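Side-chain contact in adhesin A (Fusobacterium nucleatum, PDB 3ETZ), which is an adhesin built as an antiparallel helical hairpin, probably helping the bacterium attach to host cells and assembling through a leucine chain: residues A5-V8 with G9-A13. The protein carries 1 engineered substitution. Numbering follows the deposited sequence.
Sequences ASLV and GELQA
L7 lays one branch of its isobutyl group against the branch point of the L11 side chain and one of its methyls, one helical turn further on. Its CD2 methyl sits 3.8 Å from L11 CG and nearly as close to L11 CD1, and the two leucines cross at a slant. The first torsion of L7 helps: it sets CG anti to the backbone N and beside the carbonyl carbon (chi1 -150°), swinging the isobutyl group toward the following turn although the CB itself starts away from it. L11 CG also packs against L7 O, at 3.4 Å. That oxygen accepts the L11 N-H in a bond of 2.9 Å, the straightest of four successive i to i+4 backbone bonds; the other three join A5 O to G9 N, S6 O to E10 N and V8 O to Q12 N. Together they form the first turns of the long helix 5-63, whose N-terminal end extends past the C-terminal end of helix 70-108 in the antiparallel helix-loop-helix hairpin of FadA. This overhang is largely exposed within the single chain, and both leucines also touch a crystal neighbour. On another side of the helix, Q12 runs past V8 O: CG, placed beside the backbone N (chi1 -66°) and anti to the carbonyl carbon, comes within 3.1 Å of V8 O, and the chain then runs extended to the amide. There V8 CG1 lies 4.2 Å from Q12 NE2, a loose approach between a methyl and a polar group. The aliphatic base of E10 rests against two carbonyls of the preceding turn, with CB 3.4 Å from L7 O, while its carboxylate leads away from the 5-8 segment.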
ATOM      1  N   ALA A   5      -7.865 -44.829  25.848  1.00 66.25           N
ATOM      2  CA  ALA A   5      -6.712 -44.899  24.946  1.00 64.40           C
ATOM      3  C   ALA A   5      -6.928 -44.064  23.670  1.00 61.35           C
ATOM      4  O   ALA A   5      -6.010 -43.395  23.177  1.00 61.15           O
ATOM      5  CB  ALA A   5      -6.417 -46.370  24.583  1.00 65.72           C
ATOM      6  N   SER A   6      -8.139 -44.117  23.128  1.00 56.94           N
ATOM      7  CA  SER A   6      -8.453 -43.343  21.939  1.00 51.79           C
ATOM      8  C   SER A   6      -8.620 -41.855  22.333  1.00 48.66           C
ATOM      9  O   SER A   6      -8.425 -40.973  21.492  1.00 45.28           O
ATOM     10  CB  SER A   6      -9.730 -43.876  21.293  1.00 53.26           C
ATOM     11  OG  SER A   6     -10.042 -43.162  20.114  1.00 57.12           O
ATOM     12  N   LEU A   7      -8.973 -41.578  23.596  1.00 42.35           N
ATOM     13  CA  LEU A   7      -9.121 -40.187  24.036  1.00 40.37           C
ATOM     14  C   LEU A   7      -7.728 -39.556  24.015  1.00 38.24           C
ATOM     15  O   LEU A   7      -7.550 -38.461  23.475  1.00 35.83           O
ATOM     16  CB  LEU A   7      -9.686 -40.082  25.460  1.00 37.77           C
ATOM     17  CG  LEU A   7     -10.533 -38.838  25.797  1.00 40.36           C
ATOM     18  CD1 LEU A   7     -10.403 -38.516  27.283  1.00 38.95           C
ATOM     19  CD2 LEU A   7     -10.115 -37.627  24.973  1.00 39.03           C
ATOM     20  N   VAL A   8      -6.752 -40.263  24.587  1.00 38.07           N
ATOM     21  CA  VAL A   8      -5.369 -39.794  24.619  1.00 40.65           C
ATOM     22  C   VAL A   8      -4.823 -39.557  23.194  1.00 40.19           C
ATOM     23  O   VAL A   8      -4.051 -38.620  22.960  1.00 38.68           O
ATOM     24  CB  VAL A   8      -4.452 -40.806  25.349  1.00 43.25           C
ATOM     25  CG1 VAL A   8      -3.019 -40.265  25.411  1.00 44.32           C
ATOM     26  CG2 VAL A   8      -4.961 -41.049  26.756  1.00 45.11           C
ATOM     27  N   GLY A   9      -5.215 -40.409  22.253  1.00 39.21           N
ATOM     28  CA  GLY A   9      -4.768 -40.239  20.875  1.00 39.26           C
ATOM     29  C   GLY A   9      -5.442 -39.015  20.260  1.00 38.44           C
ATOM     30  O   GLY A   9      -4.838 -38.276  19.500  1.00 36.62           O
ATOM     31  N   GLU A  10      -6.718 -38.806  20.572  1.00 37.93           N
ATOM     32  CA  GLU A  10      -7.424 -37.644  20.043  1.00 38.02           C
ATOM     33  C   GLU A  10      -6.765 -36.362  20.600  1.00 36.39           C
ATOM     34  O   GLU A  10      -6.543 -35.404  19.864  1.00 35.49           O
ATOM     35  CB  GLU A  10      -8.902 -37.710  20.436  1.00 39.70           C
ATOM     36  CG  GLU A  10      -9.746 -36.460  20.150  1.00 45.46           C
ATOM     37  CD  GLU A  10      -9.942 -36.164  18.668  1.00 49.99           C
ATOM     38  OE1 GLU A  10      -9.957 -37.109  17.854  1.00 53.19           O
ATOM     39  OE2 GLU A  10     -10.108 -34.977  18.320  1.00 52.08           O
ATOM     40  N   LEU A  11      -6.437 -36.351  21.888  1.00 34.93           N
ATOM     41  CA  LEU A  11      -5.810 -35.170  22.479  1.00 34.47           C
ATOM     42  C   LEU A  11      -4.423 -34.925  21.871  1.00 35.22           C
ATOM     43  O   LEU A  11      -4.008 -33.777  21.690  1.00 32.66           O
ATOM     44  CB  LEU A  11      -5.741 -35.304  24.013  1.00 31.68           C
ATOM     45  CG  LEU A  11      -7.111 -35.337  24.728  1.00 30.55           C
ATOM     46  CD1 LEU A  11      -6.915 -35.516  26.224  1.00 30.82           C
ATOM     47  CD2 LEU A  11      -7.914 -34.046  24.439  1.00 30.46           C
ATOM     48  N   GLN A  12      -3.704 -35.995  21.533  1.00 33.73           N
ATOM     49  CA  GLN A  12      -2.388 -35.816  20.932  1.00 34.61           C
ATOM     50  C   GLN A  12      -2.535 -35.221  19.534  1.00 33.36           C
ATOM     51  O   GLN A  12      -1.753 -34.357  19.144  1.00 31.81           O
ATOM     52  CB  GLN A  12      -1.612 -37.136  20.854  1.00 37.33           C
ATOM     53  CG  GLN A  12      -1.234 -37.728  22.199  1.00 41.83           C
ATOM     54  CD  GLN A  12      -0.463 -39.038  22.053  1.00 46.90           C
ATOM     55  OE1 GLN A  12      -0.640 -39.773  21.072  1.00 48.86           O
ATOM     56  NE2 GLN A  12       0.377 -39.344  23.033  1.00 48.76           N
ATOM     57  N   ALA A  13      -3.537 -35.673  18.785  1.00 32.74           N
ATOM     58  CA  ALA A  13      -3.763 -35.123  17.448  1.00 33.98           C
ATOM     59  C   ALA A  13      -4.227 -33.667  17.550  1.00 33.71           C
ATOM     60  O   ALA A  13      -3.810 -32.824  16.753  1.00 33.52           O
ATOM     61  CB  ALA A  13      -4.810 -35.940  16.693  1.00 35.38           C
TER